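Local coordinates for protein benzoate transport porin BenP (PDB 5DL8) that probably forms a channel through the outer membrane of Acinetobacter baumannii for small solutes, benzoate likely among them, at residues 251-256 with 260-265; 219-222 with 226-229; 37-40 with 45-48; 299-302 with 307-310. All coordinates share one frame; numbering follows the deposited sequence.

Followed from the N terminus, the four contacts come in series, none nesting within or crossing another. Contact 3 closes the turn between strands 25-39 and 47-65 and holds a calcium ion. Contact 2 closes the hairpin of strands 213-222 and 226-238, and contact 1 the next, of strands 243-255 and 263-275. These two touch: Asn252 and Lys254 bond through their backbones to His229 and Asn227, so neighbouring hairpins continue one another in the barrel wall. Contact 4 joins two parts of the loop between strands 278-288 and 319-328, and its Glu302 meets Phe251 of contact 1 and, as a weak, long ion pair, Lys228 of contact 2.

Contact 1: residues 251-256 with 260-265; sequences FNAKDD and FDIDAE
Residues 251-255 and 263-265 form the end of an antiparallel beta hairpin in the wall of the porin barrel, with Ala253 and Ala264 as its hydrogen-bonded pair. Both bonds of that pair are nearly straight: Ala253 N reaches Ala264 O at 2.8 Å and Ala264 N reaches Ala253 O at 3.0 Å. Beside the alanines Ile262 packs its CG2 on Ala253 CB at 4.0 Å; Pro294 of a loop touches both residues, and Tyr293 touches Ala253.

The other face is polar. Lys254 and Asp263 run side by side and point the same way, joined by a long salt bridge from NZ to OD1, while Asp263 OD2 is held by Glu290 N. Asn252 ND2 touches Glu265 CG at 3.8 Å, but the polar ends meet through a third group: ND2 and Glu265 OE2 both bond to the hydroxyl of Tyr250.

Toward the turn the pairing becomes irregular. Ile262 O accepts Asp255 N at 3.1 Å from above its carbonyl plane, and takes a weak bond from Lys254 NZ as well. Asp255 turns its CG between its own N and carbonyl carbon (chi1 67°), which carries the carboxylate across to the turn; there OD2 receives Asp261 N at 2.9 Å, from above the carboxylate plane.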
# COMPACT_ATOMS: atom_id res chain seq x y z
N PHE A 251 10.76 -0.78 -12.59
CA PHE A 251 9.87 0.38 -12.80
C PHE A 251 10.52 1.43 -13.76
O PHE A 251 11.71 1.81 -13.61
CB PHE A 251 9.50 1.13 -11.47
CG PHE A 251 8.67 0.38 -10.49
CD1 PHE A 251 9.22 -0.48 -9.61
CD2 PHE A 251 7.35 0.62 -10.38
CE1 PHE A 251 8.45 -1.20 -8.70
CE2 PHE A 251 6.55 -0.03 -9.48
CZ PHE A 251 7.08 -0.95 -8.63
N ASN A 252 9.68 2.02 -14.59
CA ASN A 252 10.11 3.16 -15.41
C ASN A 252 9.05 4.24 -15.30
O ASN A 252 7.94 3.96 -15.64
CB ASN A 252 10.18 2.75 -16.88
CG ASN A 252 10.94 3.75 -17.81
OD1 ASN A 252 10.44 4.84 -18.20
ND2 ASN A 252 12.11 3.34 -18.24
N ALA A 253 9.47 5.44 -14.90
CA ALA A 253 8.61 6.67 -14.77
C ALA A 253 9.14 7.89 -15.63
O ALA A 253 10.26 8.35 -15.50
CB ALA A 253 8.50 7.09 -13.31
N LYS A 254 8.25 8.42 -16.42
CA LYS A 254 8.55 9.50 -17.29
C LYS A 254 7.43 10.50 -17.41
O LYS A 254 6.28 10.11 -17.59
CB LYS A 254 8.82 8.90 -18.68
CG LYS A 254 9.71 9.73 -19.50
CD LYS A 254 11.16 9.45 -19.08
CE LYS A 254 12.13 10.40 -19.88
NZ LYS A 254 12.11 11.89 -19.51
N ASP A 255 7.72 11.80 -17.44
CA ASP A 255 6.52 12.74 -17.37
C ASP A 255 5.57 12.69 -18.61
O ASP A 255 6.05 12.43 -19.66
CB ASP A 255 6.89 14.16 -16.96
CG ASP A 255 7.65 14.78 -17.92
OD1 ASP A 255 8.10 14.03 -18.84
OD2 ASP A 255 7.76 15.97 -17.86
N ASP A 256 4.23 12.91 -18.41
CA ASP A 256 3.17 12.74 -19.46
C ASP A 256 2.94 14.11 -20.04
O ASP A 256 2.39 15.02 -19.35
CB ASP A 256 1.80 12.19 -18.99
CG ASP A 256 0.73 12.12 -20.15
OD1 ASP A 256 0.98 11.53 -21.21
OD2 ASP A 256 -0.40 12.62 -20.01
N PHE A 260 6.89 18.31 -15.39
CA PHE A 260 7.81 17.90 -14.32
C PHE A 260 9.22 17.42 -14.66
O PHE A 260 10.13 17.35 -13.80
CB PHE A 260 7.12 16.89 -13.35
CG PHE A 260 5.85 17.42 -12.74
CD1 PHE A 260 5.89 18.38 -11.69
CD2 PHE A 260 4.62 17.01 -13.22
CE1 PHE A 260 4.71 18.88 -11.10
CE2 PHE A 260 3.43 17.52 -12.68
CZ PHE A 260 3.46 18.46 -11.61
N ASP A 261 9.56 17.05 -15.85
CA ASP A 261 10.89 16.37 -15.84
C ASP A 261 10.97 15.20 -14.71
O ASP A 261 11.66 15.27 -13.63
CB ASP A 261 12.06 17.42 -15.77
CG ASP A 261 12.11 18.38 -17.05
OD1 ASP A 261 11.25 18.32 -17.96
OD2 ASP A 261 13.05 19.16 -17.19
N ILE A 262 10.08 14.25 -14.90
CA ILE A 262 10.17 12.95 -14.27
C ILE A 262 10.99 12.08 -15.27
O ILE A 262 10.70 12.04 -16.46
CB ILE A 262 8.78 12.48 -13.91
CG1 ILE A 262 8.19 13.36 -12.73
CG2 ILE A 262 8.80 11.03 -13.60
CD1 ILE A 262 6.68 13.21 -12.40
N ASP A 263 12.13 11.56 -14.81
CA ASP A 263 13.02 10.70 -15.55
C ASP A 263 13.67 9.69 -14.54
O ASP A 263 14.79 9.93 -14.00
CB ASP A 263 14.10 11.53 -16.13
CG ASP A 263 15.09 10.68 -16.92
OD1 ASP A 263 14.64 9.85 -17.71
OD2 ASP A 263 16.30 10.88 -16.76
N ALA A 264 13.00 8.59 -14.28
CA ALA A 264 13.57 7.62 -13.35
C ALA A 264 13.26 6.16 -13.62
O ALA A 264 12.12 5.79 -13.95
CB ALA A 264 13.12 7.95 -11.90
N GLU A 265 14.26 5.35 -13.37
CA GLU A 265 14.09 3.85 -13.36
C GLU A 265 14.36 3.36 -11.92
O GLU A 265 15.28 3.91 -11.22
CB GLU A 265 15.09 3.13 -14.24
CG GLU A 265 14.92 3.45 -15.69
CD GLU A 265 16.00 2.73 -16.53
OE1 GLU A 265 17.19 3.18 -16.44
OE2 GLU A 265 15.68 1.67 -17.16

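Contact 2: residues 219-222 with 226-229; sequences FGNL and YNKH
Phe219, Tyr226 and Leu222 give the most surface to this antiparallel pairing, and they lie on opposite faces of it: Phe219 with His229 on one, Leu222 with Tyr226 on the other. Phe219 holds CG anti to its backbone N (chi1 175°), which swings the ring over toward the partner strand. Its CD1 comes over one face of the His229 imidazole, 3.5 Å from CE1, but the two rings are inclined at 46° and meet obliquely. The imidazole is held in turn by a hydrogen bond between ND1 and the Tyr217 hydroxyl.

On the second face Leu222 and Tyr226 extend side by side in the same direction. Leu222 CD2 sits over the tyrosine ring, displaced toward its rim, 3.8 Å from CZ, in a CH-pi contact. Leu222 N is also bonded to Tyr226 O at 2.9 Å, whereas the return bond from Tyr226 N to Leu222 O is weak, so the pairing slackens toward the turn.

Between these pairs Gly220 and Lys228 exchange two backbone bonds of 2.9 Å, N to O each way. Asn221 ND2 donates to Asn227 OD1 at 2.7 Å, and the acceptor lies close to the plane of the Asn221 amide.

The hairpin is flanked on both sides: strand 200-210 meets it through Ile203 on Phe219 and Leu200 on Leu222, while strand 243-255 lies along the far side of residues 226-229, with Asp256 just past it accepting Asn227 ND2.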
# COMPACT_ATOMS: atom_id res chain seq x y z
N PHE A 219 0.86 -1.00 -16.84
CA PHE A 219 1.05 0.32 -17.45
C PHE A 219 0.00 1.26 -16.87
O PHE A 219 -1.21 0.94 -16.80
CB PHE A 219 1.01 0.36 -18.98
CG PHE A 219 1.09 1.79 -19.58
CD1 PHE A 219 2.26 2.55 -19.53
CD2 PHE A 219 -0.03 2.39 -20.15
CE1 PHE A 219 2.34 3.87 -20.10
CE2 PHE A 219 0.07 3.71 -20.71
CZ PHE A 219 1.27 4.43 -20.68
N GLY A 220 0.51 2.41 -16.42
CA GLY A 220 -0.38 3.46 -15.88
C GLY A 220 -0.14 4.83 -16.51
O GLY A 220 0.98 5.34 -16.46
N ASN A 221 -1.20 5.40 -17.07
CA ASN A 221 -1.12 6.74 -17.70
C ASN A 221 -1.81 7.66 -16.70
O ASN A 221 -3.04 7.71 -16.59
CB ASN A 221 -1.75 6.75 -19.14
CG ASN A 221 -2.10 8.14 -19.64
OD1 ASN A 221 -3.17 8.34 -20.07
ND2 ASN A 221 -1.24 9.06 -19.55
N LEU A 222 -0.99 8.35 -15.92
CA LEU A 222 -1.55 9.29 -14.98
C LEU A 222 -1.69 10.65 -15.68
O LEU A 222 -0.75 11.31 -15.78
CB LEU A 222 -0.65 9.27 -13.66
CG LEU A 222 -1.13 10.01 -12.44
CD1 LEU A 222 -2.52 9.67 -11.95
CD2 LEU A 222 -0.09 9.83 -11.36
N TYR A 226 2.55 11.83 -15.28
CA TYR A 226 3.60 10.89 -15.71
C TYR A 226 2.98 9.53 -16.11
O TYR A 226 1.84 9.16 -15.75
CB TYR A 226 4.73 10.77 -14.67
CG TYR A 226 4.31 10.21 -13.27
CD1 TYR A 226 4.30 8.84 -13.01
CD2 TYR A 226 4.03 11.07 -12.19
CE1 TYR A 226 3.90 8.33 -11.73
CE2 TYR A 226 3.67 10.62 -10.96
CZ TYR A 226 3.58 9.27 -10.72
OH TYR A 226 3.25 8.82 -9.46
N ASN A 227 3.76 8.84 -16.89
CA ASN A 227 3.45 7.47 -17.36
C ASN A 227 4.37 6.47 -16.75
O ASN A 227 5.55 6.70 -16.61
CB ASN A 227 3.54 7.47 -18.88
CG ASN A 227 2.47 8.39 -19.49
OD1 ASN A 227 1.35 8.50 -18.97
ND2 ASN A 227 2.84 9.12 -20.53
N LYS A 228 3.84 5.37 -16.30
CA LYS A 228 4.64 4.41 -15.54
C LYS A 228 4.50 3.00 -16.10
O LYS A 228 3.41 2.52 -16.37
CB LYS A 228 4.21 4.47 -14.11
CG LYS A 228 4.81 3.45 -13.14
CD LYS A 228 3.91 3.55 -11.91
CE LYS A 228 4.34 2.80 -10.63
NZ LYS A 228 5.46 3.42 -9.83
N HIS A 229 5.66 2.38 -16.32
CA HIS A 229 5.75 0.91 -16.66
C HIS A 229 6.37 0.13 -15.46
O HIS A 229 7.34 0.57 -14.83
CB HIS A 229 6.62 0.64 -17.92
CG HIS A 229 6.12 1.27 -19.16
ND1 HIS A 229 5.51 0.54 -20.18
CD2 HIS A 229 6.18 2.55 -19.60
CE1 HIS A 229 5.15 1.37 -21.14
NE2 HIS A 229 5.55 2.58 -20.83

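Contact 3: residues 37-40 with 45-48; sequences RDFD and KDTG. With CA (calcium ion), chain G.
A calcium site sits at the turn end of the beta hairpin of strands 25-39 and 47-65, with Asp38, Phe39 and Asp46 as its protein ligands. Arg37 and Thr47 make the antiparallel hydrogen-bonded pair next to it, each N bonded to the other's O; Asp38 and Phe39 are the last residues of their strand. Beyond that pair the calcium ion draws the two sides of the hairpin together. Asp38 OD1 binds it at 2.5 Å and the backbone Phe39 O at 2.6 Å. From across the turn Asp46 chelates unevenly, OD1 at 2.4 Å and OD2 at 2.9 Å, and four waters between 2.3 and 2.5 Å complete the shell.

The Asp38 and Asp46 carboxylates lie side by side, pointing the same way, their planes turned 50° apart. The cation would offset the repulsion between them, and a further water, not bound to calcium, donates to Asp46 OD2 and weakly to Asp38 OD2. Asp46 OD1 also takes a weak bond from Phe39 N at 3.0 Å, linking metal ligand to ligand backbone.

Away from the metal, the guanidinium of Arg37 bridges to Glu396 and rests on the ring of Phe394. The Phe39 ring instead turns an edge toward residues 45-48, where Lys45 O lies near its plane, 3.6 Å from CE2.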
# COMPACT_ATOMS: atom_id res chain seq x y z
N ARG A 37 5.68 10.14 15.82
CA ARG A 37 7.01 10.39 15.20
C ARG A 37 7.74 11.47 15.96
O ARG A 37 7.34 12.61 15.96
CB ARG A 37 6.87 10.74 13.70
CG ARG A 37 8.21 11.01 12.96
CD ARG A 37 8.08 11.09 11.43
NE ARG A 37 7.69 9.85 10.84
CZ ARG A 37 7.62 9.57 9.51
NH1 ARG A 37 7.89 10.48 8.58
NH2 ARG A 37 7.25 8.31 9.11
N ASP A 38 8.90 11.12 16.48
CA ASP A 38 9.68 12.01 17.33
C ASP A 38 11.01 12.33 16.65
O ASP A 38 11.92 11.47 16.59
CB ASP A 38 9.96 11.26 18.68
CG ASP A 38 10.82 12.08 19.67
OD1 ASP A 38 11.60 12.95 19.24
OD2 ASP A 38 10.76 11.81 20.90
N PHE A 39 11.15 13.57 16.18
CA PHE A 39 12.46 14.07 15.70
C PHE A 39 13.54 14.20 16.78
O PHE A 39 13.31 14.69 17.82
CB PHE A 39 12.24 15.34 14.87
CG PHE A 39 11.31 15.09 13.70
CD1 PHE A 39 11.78 14.55 12.48
CD2 PHE A 39 10.02 15.40 13.76
CE1 PHE A 39 10.92 14.34 11.40
CE2 PHE A 39 9.15 15.24 12.69
CZ PHE A 39 9.58 14.65 11.51
N ASP A 40 14.74 13.66 16.53
CA ASP A 40 15.89 13.86 17.40
C ASP A 40 16.18 15.38 17.64
O ASP A 40 16.46 15.83 18.76
CB ASP A 40 17.12 13.20 16.82
CG ASP A 40 17.06 11.69 16.87
OD1 ASP A 40 16.02 11.05 16.89
OD2 ASP A 40 18.09 11.08 16.87
N LYS A 45 9.11 19.88 15.33
CA LYS A 45 7.92 19.40 15.99
C LYS A 45 7.50 17.97 15.74
O LYS A 45 7.24 17.55 14.60
CB LYS A 45 6.75 20.29 15.61
CG LYS A 45 5.61 20.34 16.66
CD LYS A 45 4.57 21.43 16.37
CE LYS A 45 5.24 22.69 15.81
NZ LYS A 45 4.30 23.85 15.59
N ASP A 46 7.32 17.26 16.86
CA ASP A 46 6.90 15.85 16.92
C ASP A 46 5.47 15.70 16.38
O ASP A 46 4.67 16.58 16.56
CB ASP A 46 7.01 15.35 18.35
CG ASP A 46 8.48 15.19 18.82
OD1 ASP A 46 9.51 15.35 18.03
OD2 ASP A 46 8.61 14.80 19.99
N THR A 47 5.18 14.64 15.60
CA THR A 47 3.84 14.48 15.09
C THR A 47 3.25 13.16 15.53
O THR A 47 3.95 12.24 16.03
CB THR A 47 3.89 14.49 13.57
OG1 THR A 47 4.55 13.29 13.10
CG2 THR A 47 4.62 15.77 13.06
N GLY A 48 1.96 13.06 15.27
CA GLY A 48 1.20 11.87 15.44
C GLY A 48 -0.18 12.16 16.04
O GLY A 48 -0.55 13.32 16.17
CA CA G . 11.39 15.41 19.46
O HOH W 1 7.70 12.47 21.37
O HOH W 2 11.91 14.51 21.54
O HOH W 3 13.45 16.10 20.25
O HOH W 4 11.76 17.31 18.07
O HOH W 5 10.84 17.49 20.78

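Contact 4: residues 299-302 with 307-310; sequences FLPE and NWNA
Trp308 brings its indole against Pro301 by keeping CG opposite its own backbone N (chi1 177°) and turning the indole about CB-CG until its plane stands nearly square to the plane of CA, CB and CG (chi2 -97°). One indole face is thereby laid against the chain at Pro301 and Glu302. Pro301 CB presses over the five-membered ring in a CH-pi contact, 3.4 Å from the centroid and 29° off the normal. CB is 3.1 Å from Trp308 NE1, a tight approach.

The same face runs on past the proline. Glu302 N lies 3.5 Å above the ring plane, toward the six-membered ring, and Glu302 O approaches Trp308 CB at 3.3 Å. The indole thus covers a proline side chain and the backbone beside it. The Glu302 carboxylate leads away: OE2 accepts Val139 N and OE1 accepts Tyr304 N, which fixes the residue after the proline.

Both segments belong to the long loop between strands 278-288 and 319-328, and the contact centre is about 6 Å from that of the chain, consistent with a loop folded into the barrel. No hydrogen bond crosses between the segments, so their cohesion probably rests on dispersion and on the polarised C-H of Pro301 CB meeting an electron-rich ring face.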
# COMPACT_ATOMS: atom_id res chain seq x y z
N PHE A 299 0.24 10.38 0.04
CA PHE A 299 0.95 9.31 0.79
C PHE A 299 0.64 7.94 0.22
O PHE A 299 0.68 6.90 0.95
CB PHE A 299 0.64 9.38 2.36
CG PHE A 299 0.76 10.79 2.94
CD1 PHE A 299 2.02 11.42 3.03
CD2 PHE A 299 -0.39 11.54 3.25
CE1 PHE A 299 2.10 12.77 3.43
CE2 PHE A 299 -0.31 12.87 3.66
CZ PHE A 299 0.94 13.47 3.75
N LEU A 300 0.32 7.91 -1.09
CA LEU A 300 -0.01 6.62 -1.75
C LEU A 300 1.24 5.78 -1.81
O LEU A 300 2.21 6.18 -2.39
CB LEU A 300 -0.62 6.89 -3.13
CG LEU A 300 -1.79 7.93 -3.18
CD1 LEU A 300 -2.50 7.95 -4.54
CD2 LEU A 300 -2.75 7.57 -2.05
N PRO A 301 1.27 4.63 -1.10
CA PRO A 301 2.59 3.91 -1.07
C PRO A 301 2.75 3.07 -2.34
O PRO A 301 1.75 2.72 -2.96
CB PRO A 301 2.45 2.93 0.14
CG PRO A 301 0.97 2.60 0.08
CD PRO A 301 0.26 3.92 -0.27
N GLU A 302 4.00 2.75 -2.70
CA GLU A 302 4.29 1.88 -3.87
C GLU A 302 4.69 0.57 -3.24
O GLU A 302 5.91 0.26 -3.00
CB GLU A 302 5.35 2.44 -4.82
CG GLU A 302 5.60 1.56 -6.03
CD GLU A 302 4.25 1.08 -6.60
OE1 GLU A 302 3.78 -0.05 -6.17
OE2 GLU A 302 3.64 1.87 -7.41
N ASN A 307 10.76 -3.57 -0.94
CA ASN A 307 10.61 -3.28 0.50
C ASN A 307 10.02 -1.88 0.84
O ASN A 307 10.74 -1.02 1.42
CB ASN A 307 12.00 -3.45 1.14
CG ASN A 307 11.97 -3.27 2.66
OD1 ASN A 307 10.97 -3.52 3.33
ND2 ASN A 307 13.10 -2.86 3.19
N TRP A 308 8.73 -1.66 0.51
CA TRP A 308 8.08 -0.33 0.82
C TRP A 308 8.12 -0.11 2.40
O TRP A 308 7.90 -1.00 3.15
CB TRP A 308 6.67 -0.16 0.23
CG TRP A 308 6.12 1.08 0.63
CD1 TRP A 308 5.23 1.29 1.72
CD2 TRP A 308 6.41 2.35 0.11
NE1 TRP A 308 4.96 2.63 1.86
CE2 TRP A 308 5.67 3.33 0.91
CE3 TRP A 308 7.16 2.80 -0.99
CZ2 TRP A 308 5.67 4.71 0.62
CZ3 TRP A 308 7.16 4.21 -1.29
CH2 TRP A 308 6.44 5.14 -0.45
N ASN A 309 8.60 1.03 2.85
CA ASN A 309 8.82 1.23 4.28
C ASN A 309 8.60 2.73 4.54
O ASN A 309 7.93 3.41 3.74
CB ASN A 309 10.19 0.69 4.71
CG ASN A 309 11.42 1.39 3.96
OD1 ASN A 309 11.29 2.33 3.11
ND2 ASN A 309 12.59 0.91 4.27
N ALA A 310 9.16 3.28 5.60
CA ALA A 310 8.77 4.63 6.03
C ALA A 310 9.26 5.76 5.17
O ALA A 310 8.62 6.75 5.09
CB ALA A 310 9.30 4.86 7.45